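Hypothetical NUDIX hydrolase (Listeria monocytogenes, PDB 3SON) probably hydrolyses a nucleoside diphosphate linked to another moiety, as Nudix family enzymes do with the help of divalent metal ions. Local coordinates at residues Val62-Ser74 with Glu136-Met149. Sequence-based numbering, arbitrary orientation. Where two conformers were deposited one is given.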
ATOM      1  N   VAL A  62     -19.820  22.901   6.830  1.00105.13           N
ATOM      2  CA  VAL A  62     -19.023  22.426   7.989  1.00105.66           C
ATOM      3  C   VAL A  62     -19.224  20.969   8.472  1.00102.42           C
ATOM      4  O   VAL A  62     -18.267  20.354   8.952  1.00 91.15           O
ATOM      5  CB  VAL A  62     -19.195  23.366   9.218  1.00107.07           C
ATOM      6  CG1 VAL A  62     -19.004  24.823   8.811  1.00104.92           C
ATOM      7  CG2 VAL A  62     -20.553  23.162   9.884  1.00 93.31           C
ATOM      8  N   ASP A  63     -20.435  20.414   8.342  1.00 93.69           N
ATOM      9  CA  ASP A  63     -20.763  19.134   9.008  1.00 84.74           C
ATOM     10  C   ASP A  63     -21.153  17.963   8.069  1.00 75.13           C
ATOM     11  O   ASP A  63     -22.280  17.890   7.569  1.00 54.86           O
ATOM     12  CB  ASP A  63     -21.871  19.380  10.047  1.00 88.16           C
ATOM     13  CG  ASP A  63     -21.796  18.422  11.237  1.00 94.99           C
ATOM     14  OD1 ASP A  63     -20.963  17.486  11.229  1.00 99.23           O
ATOM     15  OD2 ASP A  63     -22.577  18.617  12.194  1.00 81.22           O
ATOM     16  N   VAL A  64     -20.219  17.030   7.880  1.00 64.58           N
ATOM     17  CA  VAL A  64     -20.449  15.832   7.048  1.00 65.34           C
ATOM     18  C   VAL A  64     -19.992  14.551   7.765  1.00 51.98           C
ATOM     19  O   VAL A  64     -19.008  14.573   8.501  1.00 41.31           O
ATOM     20  CB  VAL A  64     -19.705  15.946   5.703  1.00 61.61           C
ATOM     21  CG1 VAL A  64     -18.224  16.263   5.941  1.00 58.15           C
ATOM     22  CG2 VAL A  64     -19.907  14.680   4.861  1.00 45.51           C
ATOM     23  N   LYS A  65     -20.695  13.439   7.536  1.00 50.68           N
ATOM     24  CA  LYS A  65     -20.322  12.167   8.155  1.00 50.70           C
ATOM     25  C   LYS A  65     -19.073  11.546   7.470  1.00 41.57           C
ATOM     26  O   LYS A  65     -19.119  11.207   6.277  1.00 32.16           O
ATOM     27  CB  LYS A  65     -21.502  11.183   8.132  1.00 63.48           C
HETATM   28  N   MSE A  66     -17.973  11.477   8.223  0.50 34.26           N
HETATM   29  CA  MSE A  66     -16.734  10.848   7.795  0.50 33.11           C
HETATM   30  C   MSE A  66     -16.651   9.507   8.456  0.50 33.71           C
HETATM   31  O   MSE A  66     -17.241   9.298   9.524  0.50 35.77           O
HETATM   32  CB  MSE A  66     -15.522  11.704   8.192  0.50 34.40           C
HETATM   33  CG  MSE A  66     -14.585  11.922   7.008  0.50 39.89           C
HETATM   34 SE   MSE A  66     -14.289  13.859   6.696  0.38 32.23          SE
HETATM   35  CE  MSE A  66     -16.182  14.385   6.796  0.50 44.06           C
ATOM     36  N   TYR A  67     -15.973   8.566   7.798  1.00 31.63           N
ATOM     37  CA  TYR A  67     -15.809   7.222   8.323  1.00 28.93           C
ATOM     38  C   TYR A  67     -14.386   6.795   8.179  1.00 29.72           C
ATOM     39  O   TYR A  67     -13.746   7.226   7.264  1.00 25.45           O
ATOM     40  CB  TYR A  67     -16.675   6.294   7.519  1.00 33.19           C
ATOM     41  CG  TYR A  67     -18.122   6.587   7.639  1.00 34.96           C
ATOM     42  CD1 TYR A  67     -18.757   7.429   6.740  1.00 32.41           C
ATOM     43  CD2 TYR A  67     -18.871   6.030   8.659  1.00 32.92           C
ATOM     44  CE1 TYR A  67     -20.101   7.686   6.862  1.00 32.68           C
ATOM     45  CE2 TYR A  67     -20.210   6.296   8.800  1.00 35.31           C
ATOM     46  CZ  TYR A  67     -20.836   7.111   7.900  1.00 34.15           C
ATOM     47  OH  TYR A  67     -22.197   7.370   8.030  1.00 34.66           O
ATOM     48  N   SER A  68     -13.917   5.956   9.104  1.00 31.40           N
ATOM     49  CA  SER A  68     -12.576   5.390   9.074  1.00 26.35           C
ATOM     50  C   SER A  68     -12.463   4.061   8.374  1.00 25.03           C
ATOM     51  O   SER A  68     -13.355   3.201   8.451  1.00 32.06           O
ATOM     52  CB  SER A  68     -12.067   5.199  10.459  1.00 27.37           C
ATOM     53  OG  SER A  68     -12.123   6.394  11.170  1.00 31.50           O
ATOM     54  N   LEU A  69     -11.335   3.889   7.686  1.00 26.91           N
ATOM     55  CA  LEU A  69     -11.005   2.599   7.039  1.00 26.31           C
ATOM     56  C   LEU A  69      -9.720   2.059   7.672  1.00 24.16           C
ATOM     57  O   LEU A  69      -8.883   2.850   8.137  1.00 30.87           O
ATOM     58  CB  LEU A  69     -10.820   2.795   5.562  1.00 24.59           C
ATOM     59  CG  LEU A  69     -12.059   3.212   4.752  1.00 23.64           C
ATOM     60  CD1 LEU A  69     -11.778   3.497   3.305  1.00 27.63           C
ATOM     61  CD2 LEU A  69     -13.127   2.114   4.886  1.00 21.43           C
ATOM     62  N   ASP A  70      -9.591   0.736   7.740  1.00 29.47           N
ATOM     63  CA  ASP A  70      -8.345   0.046   8.166  1.00 21.97           C
ATOM     64  C   ASP A  70      -7.233   0.042   7.118  1.00 28.53           C
ATOM     65  O   ASP A  70      -6.078  -0.110   7.458  1.00 33.71           O
ATOM     66  CB  ASP A  70      -8.632  -1.412   8.551  1.00 29.02           C
ATOM     67  CG  ASP A  70      -9.514  -1.545   9.737  1.00 39.28           C
ATOM     68  OD1 ASP A  70      -9.227  -0.868  10.754  1.00 50.40           O
ATOM     69  OD2 ASP A  70     -10.473  -2.366   9.665  1.00 38.10           O
ATOM     70  N   SER A  71      -7.563   0.215   5.859  1.00 29.68           N
ATOM     71  CA  SER A  71      -6.546   0.135   4.830  1.00 24.10           C
ATOM     72  C   SER A  71      -5.518   1.233   5.015  1.00 25.48           C
ATOM     73  O   SER A  71      -5.861   2.380   5.198  1.00 30.88           O
ATOM     74  CB  SER A  71      -7.167   0.187   3.404  1.00 22.94           C
ATOM     75  OG  SER A  71      -7.959  -0.930   3.116  1.00 27.52           O
ATOM     76  N   HIS A  72      -4.259   0.849   5.012  1.00 28.41           N
ATOM     77  CA  HIS A  72      -3.172   1.772   5.179  1.00 35.43           C
ATOM     78  C   HIS A  72      -2.026   1.382   4.283  1.00 32.13           C
ATOM     79  O   HIS A  72      -1.808   0.193   4.046  1.00 44.78           O
ATOM     80  CB  HIS A  72      -2.785   1.764   6.688  1.00 50.74           C
ATOM     81  CG  HIS A  72      -1.372   2.173   6.963  1.00 51.48           C
ATOM     82  ND1 HIS A  72      -0.320   1.490   6.474  1.00 53.74           N
ATOM     83  CD2 HIS A  72      -0.849   3.227   7.712  1.00 46.98           C
ATOM     84  CE1 HIS A  72       0.824   2.093   6.846  1.00 39.68           C
ATOM     85  NE2 HIS A  72       0.500   3.146   7.633  1.00 49.94           N
ATOM     86  N   ALA A  73      -1.272   2.363   3.778  1.00 28.12           N
ATOM     87  CA  ALA A  73      -0.077   2.111   2.951  1.00 25.31           C
ATOM     88  C   ALA A  73       1.064   3.116   3.201  1.00 25.38           C
ATOM     89  O   ALA A  73       0.857   4.175   3.686  1.00 22.60           O
ATOM     90  CB  ALA A  73      -0.426   2.124   1.461  1.00 32.33           C
ATOM     91  N   SER A  74       2.284   2.712   2.914  1.00 29.84           N
ATOM     92  CA  SER A  74       3.409   3.615   3.042  1.00 28.21           C
ATOM     93  C   SER A  74       3.636   4.221   1.686  1.00 29.11           C
ATOM     94  O   SER A  74       3.364   3.585   0.660  1.00 38.46           O
ATOM     95  CB  SER A  74       4.631   2.844   3.566  1.00 28.49           C
ATOM     96  OG  SER A  74       4.333   2.283   4.825  1.00 29.08           O
ATOM     97  N   GLU A 136     -12.280  -2.426   0.637  1.00 25.33           N
ATOM     98  CA  GLU A 136     -12.727  -2.433   2.047  1.00 24.93           C
ATOM     99  C   GLU A 136     -14.025  -1.603   2.207  1.00 25.23           C
ATOM    100  O   GLU A 136     -14.976  -2.020   2.822  1.00 24.24           O
ATOM    101  CB  GLU A 136     -11.624  -1.875   2.949  1.00 24.94           C
ATOM    102  CG  GLU A 136     -12.121  -1.842   4.388  1.00 29.49           C
ATOM    103  CD  GLU A 136     -11.188  -1.148   5.362  1.00 26.71           C
ATOM    104  OE1 GLU A 136     -10.022  -0.768   4.992  1.00 30.26           O
ATOM    105  OE2 GLU A 136     -11.662  -0.939   6.519  1.00 28.27           O
ATOM    106  N   LEU A 137     -14.008  -0.374   1.727  1.00 21.73           N
ATOM    107  CA  LEU A 137     -15.216   0.462   1.793  1.00 23.05           C
ATOM    108  C   LEU A 137     -16.459  -0.242   1.206  1.00 20.11           C
ATOM    109  O   LEU A 137     -17.558  -0.208   1.788  1.00 24.80           O
ATOM    110  CB  LEU A 137     -14.989   1.792   1.069  1.00 24.65           C
ATOM    111  CG  LEU A 137     -16.199   2.768   0.986  1.00 23.48           C
ATOM    112  CD1 LEU A 137     -16.863   2.984   2.352  1.00 19.64           C
ATOM    113  CD2 LEU A 137     -15.893   4.079   0.230  1.00 21.55           C
ATOM    114  N   ASN A 138     -16.267  -0.854   0.055  1.00 23.24           N
ATOM    115  CA  ASN A 138     -17.312  -1.467  -0.648  1.00 24.15           C
ATOM    116  C   ASN A 138     -17.871  -2.673   0.139  1.00 26.85           C
ATOM    117  O   ASN A 138     -19.091  -2.804   0.337  1.00 28.49           O
ATOM    118  CB  ASN A 138     -16.881  -1.876  -2.044  1.00 32.50           C
ATOM    119  CG  ASN A 138     -18.042  -2.375  -2.855  1.00 26.02           C
ATOM    120  OD1 ASN A 138     -19.071  -1.673  -2.999  1.00 28.75           O
ATOM    121  ND2 ASN A 138     -17.930  -3.615  -3.363  1.00 29.55           N
ATOM    122  N   GLU A 139     -16.978  -3.494   0.698  1.00 25.19           N
ATOM    123  CA  GLU A 139     -17.430  -4.598   1.573  1.00 24.16           C
ATOM    124  C   GLU A 139     -18.157  -4.104   2.804  1.00 28.94           C
ATOM    125  O   GLU A 139     -19.214  -4.643   3.171  1.00 28.44           O
ATOM    126  CB  GLU A 139     -16.245  -5.505   1.960  1.00 25.76           C
ATOM    127  CG  GLU A 139     -15.643  -6.274   0.805  1.00 30.50           C
ATOM    128  CD  GLU A 139     -16.678  -7.131   0.107  1.00 29.13           C
ATOM    129  OE1 GLU A 139     -17.293  -8.002   0.767  1.00 34.08           O
ATOM    130  OE2 GLU A 139     -16.876  -6.919  -1.109  1.00 41.55           O
ATOM    131  N   ARG A 140     -17.629  -3.061   3.432  1.00 24.04           N
ATOM    132  CA  ARG A 140     -18.285  -2.441   4.579  1.00 29.85           C
ATOM    133  C   ARG A 140     -19.653  -1.846   4.257  1.00 29.42           C
ATOM    134  O   ARG A 140     -20.580  -2.091   4.982  1.00 35.31           O
ATOM    135  CB  ARG A 140     -17.403  -1.440   5.217  1.00 26.20           C
ATOM    136  CG  ARG A 140     -16.216  -1.991   5.962  1.00 25.64           C
ATOM    137  CD  ARG A 140     -15.487  -0.826   6.586  1.00 28.16           C
ATOM    138  NE  ARG A 140     -14.333  -1.249   7.359  1.00 26.40           N
ATOM    139  CZ  ARG A 140     -14.378  -1.643   8.619  1.00 36.78           C
ATOM    140  NH1 ARG A 140     -15.553  -1.724   9.273  1.00 35.32           N
ATOM    141  NH2 ARG A 140     -13.242  -2.018   9.215  1.00 36.81           N
ATOM    142  N   LEU A 141     -19.804  -1.169   3.129  1.00 26.25           N
ATOM    143  CA  LEU A 141     -21.120  -0.657   2.776  1.00 30.93           C
ATOM    144  C   LEU A 141     -22.080  -1.847   2.636  1.00 34.83           C
ATOM    145  O   LEU A 141     -23.079  -1.905   3.324  1.00 39.14           O
ATOM    146  CB  LEU A 141     -21.080   0.174   1.512  1.00 30.87           C
ATOM    147  CG  LEU A 141     -20.372   1.522   1.692  1.00 29.68           C
ATOM    148  CD1 LEU A 141     -20.140   2.271   0.334  1.00 25.04           C
ATOM    149  CD2 LEU A 141     -21.168   2.354   2.686  1.00 32.15           C
ATOM    150  N   LYS A 142     -21.749  -2.788   1.753  1.00 31.71           N
ATOM    151  CA  LYS A 142     -22.578  -3.970   1.526  1.00 37.48           C
ATOM    152  C   LYS A 142     -23.032  -4.647   2.802  1.00 40.43           C
ATOM    153  O   LYS A 142     -24.144  -5.177   2.848  1.00 38.38           O
ATOM    154  CB  LYS A 142     -21.815  -4.998   0.725  1.00 39.56           C
ATOM    155  CG  LYS A 142     -21.654  -4.728  -0.747  1.00 39.05           C
ATOM    156  CD  LYS A 142     -20.677  -5.767  -1.276  1.00 38.64           C
ATOM    157  CE  LYS A 142     -20.480  -5.735  -2.772  1.00 50.00           C
ATOM    158  NZ  LYS A 142     -19.719  -6.969  -3.156  1.00 43.60           N
ATOM    159  N   ASN A 143     -22.172  -4.640   3.831  1.00 35.27           N
ATOM    160  CA  ASN A 143     -22.438  -5.330   5.079  1.00 36.59           C
ATOM    161  C   ASN A 143     -23.061  -4.437   6.165  1.00 34.89           C
ATOM    162  O   ASN A 143     -23.251  -4.877   7.296  1.00 42.41           O
ATOM    163  CB  ASN A 143     -21.135  -5.897   5.641  1.00 38.67           C
ATOM    164  CG  ASN A 143     -20.589  -7.049   4.819  1.00 47.62           C
ATOM    165  OD1 ASN A 143     -21.166  -7.435   3.808  1.00 41.51           O
ATOM    166  ND2 ASN A 143     -19.468  -7.603   5.258  1.00 49.36           N
ATOM    167  N   ASN A 144     -23.314  -3.168   5.821  1.00 38.78           N
ATOM    168  CA  ASN A 144     -23.683  -2.146   6.805  1.00 37.70           C
ATOM    169  C   ASN A 144     -22.745  -2.182   8.055  1.00 36.68           C
ATOM    170  O   ASN A 144     -23.210  -2.186   9.197  1.00 34.02           O
ATOM    171  CB  ASN A 144     -25.163  -2.293   7.237  1.00 40.35           C
ATOM    172  CG  ASN A 144     -25.668  -1.065   7.991  1.00 45.74           C
ATOM    173  OD1 ASN A 144     -25.281   0.075   7.688  1.00 45.49           O
ATOM    174  ND2 ASN A 144     -26.495  -1.294   9.002  1.00 45.23           N
ATOM    175  N   ASP A 145     -21.434  -2.160   7.805  1.00 34.49           N
ATOM    176  CA  ASP A 145     -20.404  -2.329   8.843  1.00 28.26           C
ATOM    177  C   ASP A 145     -19.393  -1.215   8.781  1.00 30.75           C
ATOM    178  O   ASP A 145     -18.273  -1.430   8.351  1.00 37.03           O
ATOM    179  CB  ASP A 145     -19.704  -3.639   8.579  1.00 27.20           C
ATOM    180  CG  ASP A 145     -18.777  -4.036   9.707  1.00 32.17           C
ATOM    181  OD1 ASP A 145     -18.874  -3.412  10.828  1.00 30.09           O
ATOM    182  OD2 ASP A 145     -18.007  -4.988   9.494  1.00 29.67           O
HETATM  183  N   MSE A 146     -19.798  -0.017   9.166  1.00 33.63           N
HETATM  184  CA  MSE A 146     -18.959   1.177   8.965  1.00 26.89           C
HETATM  185  C   MSE A 146     -18.498   1.569  10.377  1.00 31.85           C
HETATM  186  O   MSE A 146     -19.022   1.040  11.385  1.00 34.21           O
HETATM  187  CB  MSE A 146     -19.751   2.227   8.111  1.00 25.36           C
HETATM  188  CG  MSE A 146     -19.973   1.834   6.541  1.00 23.96           C
HETATM  189 SE   MSE A 146     -18.356   2.017   5.587  0.75 34.50          SE
HETATM  190  CE  MSE A 146     -18.458   3.918   5.108  1.00 30.43           C
ATOM    191  N   LYS A 147     -17.416   2.350  10.462  1.00 35.65           N
ATOM    192  CA  LYS A 147     -16.996   2.944  11.733  1.00 35.10           C
ATOM    193  C   LYS A 147     -16.730   4.435  11.560  1.00 34.42           C
ATOM    194  O   LYS A 147     -15.960   4.853  10.707  1.00 28.37           O
ATOM    195  CB  LYS A 147     -15.809   2.210  12.390  1.00 35.87           C
ATOM    196  CG  LYS A 147     -14.722   1.748  11.462  1.00 34.81           C
ATOM    197  CD  LYS A 147     -13.599   0.945  12.164  1.00 37.39           C
ATOM    198  CE  LYS A 147     -12.282   1.190  11.398  1.00 43.88           C
ATOM    199  NZ  LYS A 147     -11.146   0.297  11.779  1.00 37.83           N
ATOM    200  N   ALA A 148     -17.404   5.275  12.336  0.75 33.37           N
ATOM    201  CA  ALA A 148     -17.292   6.740  12.137  0.75 34.84           C
ATOM    202  C   ALA A 148     -15.959   7.325  12.662  0.75 46.67           C
ATOM    203  O   ALA A 148     -15.464   6.929  13.724  0.75 42.86           O
ATOM    204  CB  ALA A 148     -18.482   7.471  12.743  0.75 40.98           C
HETATM  205  N   MSE A 149     -15.388   8.261  11.884  0.75 53.53           N
HETATM  206  CA  MSE A 149     -14.078   8.876  12.176  0.75 55.46           C
HETATM  207  C   MSE A 149     -14.082   9.546  13.525  0.75 57.70           C
HETATM  208  O   MSE A 149     -14.874  10.459  13.752  0.75 54.91           O
HETATM  209  OXT MSE A 149     -13.307   9.200  14.425  0.75 65.82           O
HETATM  210  CB  MSE A 149     -13.793   9.917  11.090  0.75 49.83           C
HETATM  211  CG  MSE A 149     -12.479  10.677  11.239  0.75 52.14           C
HETATM  212 SE   MSE A 149     -12.190  11.857   9.664  0.56 42.58          SE
HETATM  213  CE  MSE A 149     -13.061  13.503  10.328  0.75 44.09           C
TER
HETATM  214  O   HOH W   1     -15.915   2.848   7.717  1.00 34.05           O
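Glu136, on the last helix, spreads its buried carboxylate against the bend at Asp70 in strand 66-76 and takes four good hydrogen bonds, three from the strand and one from Arg140, a helical turn on. Its OE1 receives Ser71 N on the syn lone pair and Ser71 OG on the anti one, both at 2.8 Å; its OE2 receives Asp70 N syn and Arg140 NE anti. With CG anti to the backbone N (chi1 178°) and the chain extended, the acid reaches from helix to strand. In-plane bonds from NE and from NH1 to Asp145 O fix the rotation of the Arg140 guanidinium; its NH2 makes a salt bridge to Asp70 OD2 whose hydrogen bond is weak, bent to 122°. Lys147 NZ is modelled a doubtfully short 2.5 Å from Asp70 OD1. Beyond the helix's Schellman end, Tyr67 and Ala148 form a single antiparallel bridge, bonded by Ser68 N to Lys147 O and, in one conformer, Met149 N to Met66 O. Selenomethionine Met146 lays its CE over one face of the Tyr67 ring, and Phe13 of strand 7-15 touches both. The C-terminal tail thus borders the Nudix sheet. Arg140 and the strand donors probably keep Glu136 ionised, while Arg140 and Lys147 probably offset its closeness to Asp70.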